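Local coordinates for protein aminopeptidase YwaD (Bacillus subtilis, PDB 6HC6) that removes N-terminal amino acids, such as leucine, arginine and lysine, from peptides as a secreted aminopeptidase that uses two zinc ions, at residues 185-193 against 447-455. Numbering follows the deposited sequence.
With ZN (zinc ion), chain E.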
loop_
_atom_site.group_PDB
_atom_site.type_symbol
_atom_site.label_atom_id
_atom_site.label_comp_id
_atom_site.label_asym_id
_atom_site.label_seq_id
_atom_site.Cartn_x
_atom_site.Cartn_y
_atom_site.Cartn_z
ATOM N N MET A 185 9.645 13.037 -1.610
ATOM C CA MET A 185 8.255 12.608 -1.671
ATOM C C MET A 185 7.921 12.048 -3.050
ATOM O O MET A 185 8.432 12.509 -4.070
ATOM C CB MET A 185 7.337 13.794 -1.364
ATOM C CG MET A 185 7.812 15.085 -2.039
ATOM S SD MET A 185 6.538 16.184 -2.741
ATOM C CE MET A 185 5.881 15.157 -4.052
ATOM N N THR A 186 7.050 11.046 -3.075
ATOM C CA THR A 186 6.512 10.543 -4.336
ATOM C C THR A 186 5.305 11.386 -4.739
ATOM O O THR A 186 4.348 11.484 -3.963
ATOM C CB THR A 186 6.107 9.083 -4.192
ATOM O OG1 THR A 186 7.237 8.312 -3.759
ATOM C CG2 THR A 186 5.618 8.539 -5.514
ATOM N N PRO A 187 5.315 12.029 -5.905
ATOM C CA PRO A 187 4.149 12.850 -6.322
ATOM C C PRO A 187 3.076 12.020 -7.024
ATOM O O PRO A 187 2.843 12.145 -8.237
ATOM C CB PRO A 187 4.794 13.891 -7.242
ATOM C CG PRO A 187 5.946 13.170 -7.859
ATOM C CD PRO A 187 6.464 12.197 -6.815
ATOM N N ASN A 188 2.404 11.172 -6.237
ATOM C CA ASN A 188 1.396 10.232 -6.736
ATOM C C ASN A 188 0.300 10.945 -7.525
ATOM O O ASN A 188 -0.345 11.868 -7.025
ATOM C CB ASN A 188 0.796 9.474 -5.545
ATOM C CG ASN A 188 -0.138 8.333 -5.951
ATOM O OD1 ASN A 188 -0.835 8.395 -6.969
ATOM N ND2 ASN A 188 -0.170 7.286 -5.129
ATOM N N LEU A 189 0.060 10.476 -8.752
ATOM C CA LEU A 189 -0.856 11.138 -9.675
ATOM C C LEU A 189 -2.272 10.557 -9.648
ATOM O O LEU A 189 -3.039 10.786 -10.590
ATOM C CB LEU A 189 -0.283 11.077 -11.096
ATOM C CG LEU A 189 1.016 11.880 -11.258
ATOM C CD1 LEU A 189 1.645 11.629 -12.612
ATOM C CD2 LEU A 189 0.741 13.371 -11.073
ATOM N N SER A 190 -2.642 9.839 -8.584
ATOM C CA SER A 190 -4.009 9.321 -8.424
ATOM C C SER A 190 -4.421 8.459 -9.613
ATOM O O SER A 190 -5.580 8.469 -10.035
ATOM C CB SER A 190 -5.026 10.451 -8.216
ATOM O OG SER A 190 -4.708 11.285 -7.112
ATOM N N GLY A 191 -3.465 7.715 -10.166
ATOM C CA GLY A 191 -3.739 6.838 -11.286
ATOM C C GLY A 191 -3.901 7.520 -12.626
ATOM O O GLY A 191 -4.180 6.833 -13.619
ATOM N N ASN A 192 -3.741 8.838 -12.697
ATOM C CA ASN A 192 -3.857 9.524 -13.972
ATOM C C ASN A 192 -2.537 9.470 -14.731
ATOM O O ASN A 192 -1.466 9.228 -14.168
ATOM C CB ASN A 192 -4.278 10.974 -13.767
ATOM C CG ASN A 192 -5.650 11.101 -13.142
ATOM O OD1 ASN A 192 -5.779 11.318 -11.936
ATOM N ND2 ASN A 192 -6.687 10.975 -13.961
ATOM N N LYS A 193 -2.623 9.692 -16.033
ATOM C CA LYS A 193 -1.440 9.798 -16.870
ATOM C C LYS A 193 -1.166 11.265 -17.160
ATOM O O LYS A 193 -2.090 12.041 -17.416
ATOM C CB LYS A 193 -1.617 9.011 -18.169
ATOM C CG LYS A 193 -1.848 7.528 -17.932
ATOM C CD LYS A 193 -0.625 6.696 -18.269
ATOM C CE LYS A 193 -1.023 5.456 -19.064
ATOM N NZ LYS A 193 0.108 4.863 -19.836
ATOM N N ALA A 447 -10.667 8.686 -5.551
ATOM C CA ALA A 447 -9.218 8.490 -5.614
ATOM C C ALA A 447 -8.592 8.505 -4.225
ATOM O O ALA A 447 -7.676 7.723 -3.945
ATOM C CB ALA A 447 -8.564 9.557 -6.500
ATOM N N SER A 448 -9.077 9.383 -3.336
ATOM C CA SER A 448 -8.467 9.469 -2.013
ATOM C C SER A 448 -8.790 8.269 -1.137
ATOM O O SER A 448 -8.170 8.112 -0.077
ATOM C CB SER A 448 -8.883 10.762 -1.305
ATOM O OG SER A 448 -10.201 10.670 -0.803
ATOM N N ASP A 449 -9.730 7.417 -1.549
ATOM C CA ASP A 449 -9.958 6.144 -0.885
ATOM C C ASP A 449 -9.284 4.982 -1.602
ATOM O O ASP A 449 -9.424 3.838 -1.167
ATOM C CB ASP A 449 -11.457 5.876 -0.748
ATOM C CG ASP A 449 -12.095 6.707 0.356
ATOM O OD1 ASP A 449 -11.438 6.932 1.400
ATOM O OD2 ASP A 449 -13.250 7.141 0.173
ATOM N N ILE A 450 -8.553 5.242 -2.681
ATOM C CA ILE A 450 -7.812 4.209 -3.393
ATOM C C ILE A 450 -6.316 4.356 -3.168
ATOM O O ILE A 450 -5.630 3.395 -2.820
ATOM C CB ILE A 450 -8.143 4.220 -4.900
ATOM C CG1 ILE A 450 -9.600 3.815 -5.113
ATOM C CG2 ILE A 450 -7.187 3.271 -5.636
ATOM C CD1 ILE A 450 -10.090 4.034 -6.508
ATOM N N PHE A 451 -5.797 5.560 -3.361
ATOM C CA PHE A 451 -4.365 5.803 -3.348
ATOM C C PHE A 451 -3.910 6.341 -1.994
ATOM O O PHE A 451 -4.709 6.819 -1.185
ATOM C CB PHE A 451 -3.992 6.777 -4.466
ATOM C CG PHE A 451 -4.406 6.310 -5.827
ATOM C CD1 PHE A 451 -5.643 6.647 -6.346
ATOM C CD2 PHE A 451 -3.561 5.502 -6.579
ATOM C CE1 PHE A 451 -6.031 6.204 -7.595
ATOM C CE2 PHE A 451 -3.952 5.048 -7.828
ATOM C CZ PHE A 451 -5.185 5.400 -8.333
ATOM N N GLU A 452 -2.603 6.236 -1.756
ATOM C CA GLU A 452 -1.934 6.827 -0.607
ATOM C C GLU A 452 -1.059 7.976 -1.087
ATOM O O GLU A 452 -0.511 7.925 -2.193
ATOM C CB GLU A 452 -1.080 5.788 0.130
ATOM C CG GLU A 452 -1.902 4.573 0.574
ATOM C CD GLU A 452 -1.071 3.423 1.127
ATOM O OE1 GLU A 452 0.031 3.654 1.685
ATOM O OE2 GLU A 452 -1.550 2.272 1.035
ATOM N N ASP A 453 -0.951 9.020 -0.267
ATOM C CA ASP A 453 -0.050 10.144 -0.530
ATOM C C ASP A 453 -0.321 10.789 -1.895
ATOM O O ASP A 453 0.558 10.853 -2.757
ATOM C CB ASP A 453 1.419 9.699 -0.449
ATOM C CG ASP A 453 1.843 9.275 0.948
ATOM O OD1 ASP A 453 1.132 9.608 1.923
ATOM O OD2 ASP A 453 2.909 8.621 1.062
ATOM N N ILE A 454 -1.549 11.282 -2.090
ATOM C CA ILE A 454 -1.871 11.958 -3.348
ATOM C C ILE A 454 -1.843 13.473 -3.227
ATOM O O ILE A 454 -2.110 14.166 -4.214
ATOM C CB ILE A 454 -3.232 11.509 -3.923
ATOM C CG1 ILE A 454 -4.379 11.807 -2.958
ATOM C CG2 ILE A 454 -3.190 10.052 -4.294
ATOM C CD1 ILE A 454 -5.745 11.508 -3.551
ATOM N N LYS A 455 -1.542 14.008 -2.050
ATOM C CA LYS A 455 -1.352 15.443 -1.891
ATOM C C LYS A 455 -0.422 15.705 -0.711
ATOM O O LYS A 455 0.052 16.833 -0.519
ATOM C CB LYS A 455 -2.688 16.166 -1.695
ATOM C CG LYS A 455 -3.402 15.797 -0.412
ATOM C CD LYS A 455 -4.722 16.534 -0.280
ATOM C CE LYS A 455 -4.516 18.025 -0.104
ATOM N NZ LYS A 455 -5.803 18.795 -0.127
ATOM O OXT LYS A 455 -0.126 14.789 0.070
HETATM ZN ZN ZN E . 1.739 2.195 2.049
HETATM O O HOH W 1 -2.575 13.246 -6.861
HETATM O O HOH W 2 -1.309 4.538 -3.590
HETATM O O HOH W 3 0.052 0.628 1.935
#
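The ring of Phe451 lies flat against the backbone of the turn at Ser190 and Gly191. Ser190 CA stands over the ring face, 3.8 Å from the centroid and 13° off the normal, which makes a CH-pi contact. The peptide that follows continues across the same face toward the rim, with Gly191 N 3.4 Å from Phe451 CZ. The opposite face carries CG2 of Ile450. The turn is type I', from Leu189 to Asn192, and Gly191, which has no side chain, lets the ring come this close.

Asn188 meets Phe451 at about a right angle, its amide plane 80° from the ring plane. With CG anti to the backbone N (chi1 -172°), the amide lies between Phe451 and Ile454. Asn188 OD1 accepts from Ser190 N at 2.8 Å, which forms an Asx turn and limits rotation of the amide. Asn188 ND2 lies 3.0 Å from Glu452 O. Beside it, Asn188 CB sits 3.1 Å from Asp453 O, a buried carbonyl oxygen with no polar partner in the model.

Ile454 CG2 touches both Asn188 CG and Ser190 OG, and this methyl is 3.4 Å from Ser190 OG. The same hydroxyl donates to a water. That water in turn donates to Asn188 O and Ile454 O, so it bridges the two segments. A second water accepts from Glu452 N and, weakly, from Asn188 ND2.

The side chain of Glu452 leaves its backbone away from 185-193. Glu452 OE1 binds zinc at 2.3 Å, with Asp262, Glu295 and His401, and is hydrogen-bonded to Tyr400 OH. A zinc-bound water donates to OE2. Asp453 OD2 accepts from ND1 of His401. The contact joins a PA-domain loop to the C-terminal tail, which here reaches into the dinuclear zinc site of the M28 peptidase domain and supplies Glu452 as a further ligand.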